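PDB 4FGM: aminopeptidase N family protein from Idiomarina loihiensis L2TR, which probably works as a zinc-dependent aminopeptidase of the M61 family, trimming residues from the amino-terminal ends of peptides. Local coordinates for residues H12-N17 and Y88-S93; L387-R392 and K582-P587; I521-L526 and V546-F551. All coordinates share one frame; numbering follows the deposited sequence.

From the N terminus, contact 1 comes first: it joins the start of strand 15-22 to the end of strand 81-91, closing a loop of 70 residues rich in strands, inside the M61 N-terminal domain. It closes long before contact 2 opens on helix 378-394, and their centres lie about 48 Å apart on opposite sides of the chain's centre. Contact 2 spans 189 residues and brings the C-terminal tail back onto the helical part of the enzyme. Nested within that span is contact 3, a short-range pairing of strands 519-523 and 545-552 in the sheet of a PDZ-like region. None of the contacts touch or cross.

Contact 1. Residues H12-N17 and Y88-S93; sequences HGHLFN and YAWDLS
At the G1 beta bulge where strand 15-22 starts, the rings of His-14 and Trp-90 lie face to face. Their centroids are 3.7 Å apart and the planes differ by 13°, the imidazole sitting over the six-membered ring with His-14 CE1 3.4 Å from Trp-90 CZ3. Histidine suits the place because its ring can stack and bond at once: ND1 holds the carbonyl O of Leu-99, which limits turning of the ring. An alanine here would probably leave Leu-99 O without this mate and Trp-90 without the ring stacked on its six-membered face. On the backbone, Ala-89 N gives a nearly straight bond (174°) to His-14 O at 2.8 Å. Tyr-88 CA adds a CA-H...O contact to His-14 O at 3.4 Å. Leu-15 faces Tyr-88 as a non-hydrogen-bonded antiparallel pair, its CD2 3.8 Å from Tyr-88 CA. The buried Phe-16 ring, CG anti to its carbonyl carbon (chi1 -76°), turns its edge to Ala-89, whose small CB fits in the ring plane 3.5 Å from CE1. Strand 81-91 pairs along one edge of strand 15-22, while strand 2-10 on the other edge completes a G1-bulged hairpin, bulged opposite Asp-10, in the M61 N-terminal domain.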
# COMPACT_ATOMS: atom_id res chain seq x y z
N HIS A 12 -0.12 -4.30 29.10
CA HIS A 12 -1.25 -5.21 29.06
C HIS A 12 -2.55 -4.50 28.69
O HIS A 12 -3.46 -5.11 28.10
CB HIS A 12 -1.41 -5.94 30.39
CG HIS A 12 -0.29 -6.88 30.70
ND1 HIS A 12 -0.27 -7.67 31.83
CD2 HIS A 12 0.85 -7.16 30.03
CE1 HIS A 12 0.84 -8.39 31.84
NE2 HIS A 12 1.54 -8.10 30.76
N GLY A 13 -2.64 -3.21 29.03
CA GLY A 13 -3.82 -2.44 28.70
C GLY A 13 -3.72 -1.76 27.34
O GLY A 13 -4.68 -1.14 26.87
N HIS A 14 -2.56 -1.86 26.69
CA HIS A 14 -2.35 -1.25 25.37
C HIS A 14 -2.58 0.26 25.44
O HIS A 14 -3.29 0.84 24.62
CB HIS A 14 -3.32 -1.86 24.35
CG HIS A 14 -3.52 -3.34 24.51
ND1 HIS A 14 -2.47 -4.23 24.54
CD2 HIS A 14 -4.64 -4.07 24.68
CE1 HIS A 14 -2.94 -5.45 24.73
NE2 HIS A 14 -4.25 -5.38 24.82
N LEU A 15 -1.96 0.91 26.42
CA LEU A 15 -2.13 2.34 26.59
C LEU A 15 -0.84 3.13 26.65
O LEU A 15 0.09 2.77 27.38
CB LEU A 15 -2.93 2.62 27.87
CG LEU A 15 -4.39 2.15 27.92
CD1 LEU A 15 -4.87 2.12 29.36
CD2 LEU A 15 -5.25 3.09 27.08
N PHE A 16 -0.77 4.20 25.87
CA PHE A 16 0.39 5.07 25.89
C PHE A 16 -0.05 6.28 26.72
O PHE A 16 -1.22 6.67 26.66
CB PHE A 16 0.74 5.59 24.49
CG PHE A 16 1.42 4.60 23.59
CD1 PHE A 16 0.68 3.81 22.71
CD2 PHE A 16 2.81 4.52 23.55
CE1 PHE A 16 1.32 2.95 21.80
CE2 PHE A 16 3.46 3.67 22.66
CZ PHE A 16 2.71 2.88 21.77
N ASN A 17 0.85 6.85 27.51
CA ASN A 17 0.52 8.06 28.26
C ASN A 17 1.12 9.15 27.40
O ASN A 17 2.25 9.00 26.92
CB ASN A 17 1.18 8.11 29.64
CG ASN A 17 0.27 7.60 30.73
OD1 ASN A 17 -0.86 7.17 30.48
ND2 ASN A 17 0.76 7.65 31.97
N TYR A 88 -5.31 4.53 23.38
CA TYR A 88 -5.52 3.09 23.27
C TYR A 88 -4.92 2.63 21.95
O TYR A 88 -5.34 3.08 20.89
CB TYR A 88 -7.01 2.76 23.29
CG TYR A 88 -7.30 1.27 23.23
CD1 TYR A 88 -6.98 0.43 24.29
CD2 TYR A 88 -7.88 0.71 22.09
CE1 TYR A 88 -7.25 -0.94 24.24
CE2 TYR A 88 -8.16 -0.66 22.02
CZ TYR A 88 -7.84 -1.47 23.10
OH TYR A 88 -8.15 -2.81 23.06
N ALA A 89 -3.95 1.72 22.01
CA ALA A 89 -3.28 1.24 20.81
C ALA A 89 -3.37 -0.27 20.62
O ALA A 89 -2.49 -1.01 21.05
CB ALA A 89 -1.81 1.66 20.86
N TRP A 90 -4.43 -0.71 19.95
CA TRP A 90 -4.63 -2.13 19.69
C TRP A 90 -5.05 -2.40 18.24
O TRP A 90 -6.00 -3.13 17.98
CB TRP A 90 -5.68 -2.69 20.64
CG TRP A 90 -5.61 -4.18 20.78
CD1 TRP A 90 -6.64 -5.06 20.70
CD2 TRP A 90 -4.44 -4.96 21.03
NE1 TRP A 90 -6.19 -6.35 20.87
CE2 TRP A 90 -4.84 -6.31 21.07
CE3 TRP A 90 -3.08 -4.65 21.20
CZ2 TRP A 90 -3.94 -7.35 21.30
CZ3 TRP A 90 -2.19 -5.68 21.43
CH2 TRP A 90 -2.62 -7.02 21.47
N ASP A 91 -4.33 -1.79 17.30
CA ASP A 91 -4.60 -1.98 15.89
C ASP A 91 -3.33 -2.39 15.17
O ASP A 91 -2.49 -1.55 14.89
CB ASP A 91 -5.14 -0.71 15.25
CG ASP A 91 -5.23 -0.82 13.73
OD1 ASP A 91 -5.83 -1.79 13.22
OD2 ASP A 91 -4.69 0.07 13.04
N LEU A 92 -3.21 -3.67 14.86
CA LEU A 92 -2.03 -4.18 14.18
C LEU A 92 -2.01 -3.80 12.70
O LEU A 92 -2.48 -4.56 11.85
CB LEU A 92 -1.97 -5.70 14.36
CG LEU A 92 -0.65 -6.47 14.25
CD1 LEU A 92 -0.54 -7.11 12.88
CD2 LEU A 92 0.53 -5.54 14.54
N SER A 93 -1.48 -2.61 12.40
CA SER A 93 -1.36 -2.13 11.02
C SER A 93 -0.32 -1.02 10.99
O SER A 93 0.03 -0.46 12.02
CB SER A 93 -2.69 -1.59 10.51
OG SER A 93 -2.99 -0.33 11.06

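Contact 2. Residues L387-R392 and K582-P587; sequences LDLMLR and KGWLTP
Asp-388 OD2, 4.1 Å from Trp-584 NE1, is gripped by Arg-392 NH2 at 3.1 Å on its syn side and by the hydroxyl of Tyr-312. That same hydroxyl bonds Trp-584 NE1 and so bridges the carboxylate to the indole. The other oxygen, OD1, takes Arg-392 NE from above the carboxylate plane at 2.9 Å, besides the backbone N of Leu-401. Arginine thus meets aspartate side-on, through NE and one NH, as a salt bridge between residues four apart on helix 378-394. The chain of Arg-392 is extended from CG to NE, and the bonds to Asp-388 restrain the guanidinium against rotation. Over the centre of one guanidinium face stands Trp-584 CD1, 3.7 Å from CZ of Arg-392, with the two planes 73° apart. This contact fastens the C-terminal tail, beyond strand 570-575, to the helices that follow the zinc-binding HExxH helix. At the guanidinium edge, in its plane, water 1 accepts from Arg-392 NH1 at 3.3 Å and donates to Lys-582 O at 2.7 Å. The next residue, Gly-583, has backbone angles at which a CB would press against that same Lys-582 O. The indole itself is sandwiched between leucines: Leu-389 CD1 stands 3.8 Å above the centroid of the five-membered ring of Trp-584, a CH-pi contact 9° off the normal, while Leu-585 CG lies nearer the rim of the opposite face.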
# COMPACT_ATOMS: atom_id res chain seq x y z
N LEU A 387 3.37 3.72 -21.35
CA LEU A 387 4.21 4.89 -21.56
C LEU A 387 5.68 4.51 -21.73
O LEU A 387 6.37 5.05 -22.59
CB LEU A 387 4.07 5.86 -20.38
CG LEU A 387 2.72 6.56 -20.19
CD1 LEU A 387 2.76 7.39 -18.92
CD2 LEU A 387 2.42 7.46 -21.39
N ASP A 388 6.16 3.59 -20.90
CA ASP A 388 7.56 3.18 -20.99
C ASP A 388 7.86 2.59 -22.37
O ASP A 388 8.86 2.91 -22.99
CB ASP A 388 7.87 2.15 -19.89
CG ASP A 388 9.35 2.10 -19.55
OD1 ASP A 388 10.13 2.92 -20.10
OD2 ASP A 388 9.74 1.25 -18.73
N LEU A 389 6.97 1.72 -22.84
CA LEU A 389 7.15 1.09 -24.14
C LEU A 389 6.97 2.08 -25.29
O LEU A 389 7.75 2.09 -26.24
CB LEU A 389 6.17 -0.08 -24.28
CG LEU A 389 6.70 -1.48 -23.93
CD1 LEU A 389 7.79 -1.41 -22.88
CD2 LEU A 389 5.55 -2.34 -23.46
N MSE A 390 5.96 2.94 -25.18
CA MSE A 390 5.70 3.93 -26.21
C MSE A 390 6.83 4.94 -26.34
O MSE A 390 7.28 5.24 -27.44
CB MSE A 390 4.39 4.65 -25.91
CG MSE A 390 3.17 3.80 -26.20
SE MSE A 390 1.53 4.68 -25.69
CE MSE A 390 1.30 5.85 -27.21
N LEU A 391 7.29 5.47 -25.21
CA LEU A 391 8.38 6.44 -25.19
C LEU A 391 9.65 5.83 -25.78
O LEU A 391 10.44 6.52 -26.43
CB LEU A 391 8.63 6.91 -23.76
CG LEU A 391 7.98 8.21 -23.27
CD1 LEU A 391 6.64 8.44 -23.94
CD2 LEU A 391 7.81 8.13 -21.77
N ARG A 392 9.87 4.54 -25.54
CA ARG A 392 11.06 3.89 -26.06
C ARG A 392 11.03 3.79 -27.57
O ARG A 392 12.02 4.11 -28.23
CB ARG A 392 11.21 2.50 -25.43
CG ARG A 392 11.49 2.54 -23.93
CD ARG A 392 11.57 1.16 -23.31
NE ARG A 392 11.66 1.23 -21.86
CZ ARG A 392 12.65 0.69 -21.14
NH1 ARG A 392 13.64 0.04 -21.74
NH2 ARG A 392 12.64 0.79 -19.82
N LYS A 582 15.27 -5.07 -26.67
CA LYS A 582 15.98 -3.80 -26.68
C LYS A 582 16.31 -3.27 -25.28
O LYS A 582 16.21 -2.07 -25.03
CB LYS A 582 15.18 -2.74 -27.43
CG LYS A 582 15.73 -2.38 -28.81
CD LYS A 582 15.06 -3.17 -29.91
CE LYS A 582 15.32 -2.54 -31.29
NZ LYS A 582 16.77 -2.51 -31.67
N GLY A 583 16.70 -4.17 -24.38
CA GLY A 583 17.05 -3.73 -23.04
C GLY A 583 15.91 -3.48 -22.06
O GLY A 583 16.17 -3.17 -20.89
N TRP A 584 14.66 -3.57 -22.51
CA TRP A 584 13.56 -3.35 -21.58
C TRP A 584 13.60 -4.49 -20.57
O TRP A 584 13.33 -4.29 -19.39
CB TRP A 584 12.22 -3.36 -22.31
CG TRP A 584 11.07 -3.34 -21.36
CD1 TRP A 584 10.85 -2.46 -20.34
CD2 TRP A 584 9.96 -4.25 -21.35
NE1 TRP A 584 9.68 -2.76 -19.69
CE2 TRP A 584 9.11 -3.85 -20.29
CE3 TRP A 584 9.60 -5.36 -22.12
CZ2 TRP A 584 7.92 -4.53 -19.99
CZ3 TRP A 584 8.41 -6.03 -21.83
CH2 TRP A 584 7.59 -5.61 -20.76
N LEU A 585 13.94 -5.68 -21.06
CA LEU A 585 14.07 -6.85 -20.21
C LEU A 585 15.36 -7.56 -20.58
O LEU A 585 15.86 -7.43 -21.70
CB LEU A 585 12.89 -7.81 -20.41
CG LEU A 585 11.48 -7.34 -20.06
CD1 LEU A 585 10.48 -8.47 -20.29
CD2 LEU A 585 11.43 -6.87 -18.62
N THR A 586 15.91 -8.31 -19.63
CA THR A 586 17.15 -9.05 -19.84
C THR A 586 16.84 -10.54 -19.82
O THR A 586 16.46 -11.08 -18.78
CB THR A 586 18.17 -8.73 -18.75
OG1 THR A 586 18.51 -7.34 -18.80
CG2 THR A 586 19.42 -9.58 -18.92
N PRO A 587 17.00 -11.23 -20.96
CA PRO A 587 16.74 -12.67 -21.07
C PRO A 587 17.78 -13.54 -20.37
O PRO A 587 18.84 -12.99 -20.02
CB PRO A 587 16.73 -12.88 -22.58
CG PRO A 587 17.78 -11.92 -23.04
CD PRO A 587 17.44 -10.67 -22.25
O HOH W 1 14.52 -0.02 -24.89

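Contact 3. Residues I521-L526 and V546-F551; sequences IAIDHL and VTIHAF
Val-546 meets Asp-524 at about a right angle, its CG1 methyl 3.9 Å from OD2, whose hydrogen bond goes to the hydroxyl of Tyr-540. Asp-524 CG, anti to its backbone N (chi1 -154°), lies against that methyl. Next, Thr-547 N bonds water 2 at 2.8 Å, and that water donates to Asp-524 OD1. Thr-547 O takes Asp-524 N at 2.8 Å, nearly in line with the carbonyl, and accepts from water 3 as well. Water 3 also takes the N-H of His-525 and lies 2.7 Å from His-549 ND1, so one solvent molecule joins the turn to the strand. The turn, type I' from Ile-523 to Leu-526, is that of a two-residue beta hairpin, with Asp-524 and His-525 in left-handed backbone conformations; the antiparallel sheet fits a PDZ-like domain. Ile-548 then pairs with Ile-523, side by side on the buried face, CD1 to Ile-523 CG1 3.9 Å; branched aliphatic chains fill such a layer well. His-549 lies on the other face with Ala-522, whose small CB accommodates the imidazole, and the His-525 ring approaches obliquely, planes 58° apart. A classic beta bulge occurs here: His-549 O accepts from both Ile-521 N (2.7 Å) and Ala-522 N (3.2 Å). Its own N gives Ala-522 O an almost straight bond, 175°. Beyond Ala-550, whose methyl packs on Leu-514, Phe-551 CD2, at the ring edge, lies 4.1 Å from Ile-521 CD1.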
# COMPACT_ATOMS: atom_id res chain seq x y z
N ILE A 521 -22.79 -25.68 -0.54
CA ILE A 521 -22.70 -26.91 0.23
C ILE A 521 -22.64 -28.16 -0.64
O ILE A 521 -22.03 -29.16 -0.28
CB ILE A 521 -23.89 -26.93 1.24
CG1 ILE A 521 -23.33 -27.12 2.64
CG2 ILE A 521 -24.95 -27.94 0.84
CD1 ILE A 521 -22.44 -25.97 3.06
N ALA A 522 -23.27 -28.11 -1.81
CA ALA A 522 -23.25 -29.25 -2.73
C ALA A 522 -23.37 -28.78 -4.17
O ALA A 522 -23.97 -27.75 -4.45
CB ALA A 522 -24.37 -30.23 -2.40
N ILE A 523 -22.78 -29.55 -5.07
CA ILE A 523 -22.84 -29.28 -6.50
C ILE A 523 -23.28 -30.60 -7.13
O ILE A 523 -22.65 -31.63 -6.92
CB ILE A 523 -21.46 -28.87 -7.06
CG1 ILE A 523 -21.02 -27.54 -6.44
CG2 ILE A 523 -21.52 -28.74 -8.58
CD1 ILE A 523 -19.54 -27.26 -6.59
N ASP A 524 -24.38 -30.56 -7.89
CA ASP A 524 -24.91 -31.76 -8.53
C ASP A 524 -25.19 -32.85 -7.47
O ASP A 524 -25.01 -34.04 -7.72
CB ASP A 524 -23.91 -32.29 -9.57
CG ASP A 524 -24.58 -33.09 -10.66
OD1 ASP A 524 -25.82 -33.30 -10.59
OD2 ASP A 524 -23.88 -33.52 -11.61
N HIS A 525 -25.61 -32.41 -6.28
CA HIS A 525 -25.92 -33.30 -5.16
C HIS A 525 -24.69 -33.93 -4.51
O HIS A 525 -24.82 -34.84 -3.70
CB HIS A 525 -26.88 -34.40 -5.62
CG HIS A 525 -28.12 -33.86 -6.26
ND1 HIS A 525 -29.15 -33.30 -5.54
CD2 HIS A 525 -28.46 -33.73 -7.57
CE1 HIS A 525 -30.07 -32.84 -6.37
NE2 HIS A 525 -29.68 -33.09 -7.60
N LEU A 526 -23.51 -33.44 -4.85
CA LEU A 526 -22.27 -33.96 -4.27
C LEU A 526 -21.63 -32.93 -3.33
O LEU A 526 -21.56 -31.75 -3.65
CB LEU A 526 -21.29 -34.36 -5.37
CG LEU A 526 -21.74 -35.52 -6.25
CD1 LEU A 526 -20.69 -35.81 -7.31
CD2 LEU A 526 -21.98 -36.75 -5.37
N VAL A 546 -26.50 -28.12 -13.63
CA VAL A 546 -26.45 -28.86 -12.37
C VAL A 546 -27.20 -28.07 -11.32
O VAL A 546 -27.45 -26.87 -11.47
CB VAL A 546 -25.02 -29.07 -11.88
CG1 VAL A 546 -24.22 -29.88 -12.89
CG2 VAL A 546 -24.36 -27.72 -11.62
N THR A 547 -27.57 -28.76 -10.25
CA THR A 547 -28.27 -28.12 -9.15
C THR A 547 -27.23 -27.73 -8.11
O THR A 547 -26.28 -28.47 -7.87
CB THR A 547 -29.30 -29.09 -8.54
OG1 THR A 547 -30.31 -29.36 -9.52
CG2 THR A 547 -29.95 -28.48 -7.31
N ILE A 548 -27.39 -26.55 -7.53
CA ILE A 548 -26.45 -26.09 -6.52
C ILE A 548 -27.22 -25.92 -5.22
O ILE A 548 -28.32 -25.37 -5.22
CB ILE A 548 -25.86 -24.70 -6.85
CG1 ILE A 548 -25.11 -24.74 -8.19
CG2 ILE A 548 -24.95 -24.24 -5.70
CD1 ILE A 548 -23.90 -25.61 -8.21
N HIS A 549 -26.65 -26.40 -4.12
CA HIS A 549 -27.29 -26.23 -2.83
C HIS A 549 -26.37 -25.30 -2.05
O HIS A 549 -25.19 -25.60 -1.88
CB HIS A 549 -27.44 -27.56 -2.08
CG HIS A 549 -28.51 -28.44 -2.64
ND1 HIS A 549 -28.25 -29.42 -3.58
CD2 HIS A 549 -29.84 -28.51 -2.39
CE1 HIS A 549 -29.37 -30.05 -3.89
NE2 HIS A 549 -30.35 -29.51 -3.18
N ALA A 550 -26.91 -24.18 -1.58
CA ALA A 550 -26.08 -23.25 -0.86
C ALA A 550 -26.87 -22.51 0.17
O ALA A 550 -28.08 -22.31 0.05
CB ALA A 550 -25.46 -22.26 -1.83
N PHE A 551 -26.18 -22.12 1.22
CA PHE A 551 -26.81 -21.39 2.30
C PHE A 551 -26.65 -19.89 2.17
O PHE A 551 -25.52 -19.41 1.87
CB PHE A 551 -26.18 -21.75 3.64
CG PHE A 551 -26.70 -23.00 4.24
CD1 PHE A 551 -28.00 -23.05 4.72
CD2 PHE A 551 -25.89 -24.13 4.34
CE1 PHE A 551 -28.50 -24.20 5.30
CE2 PHE A 551 -26.37 -25.29 4.92
CZ PHE A 551 -27.67 -25.33 5.40
O HOH W 2 -27.96 -31.52 -10.76
O HOH W 3 -26.33 -29.90 -5.37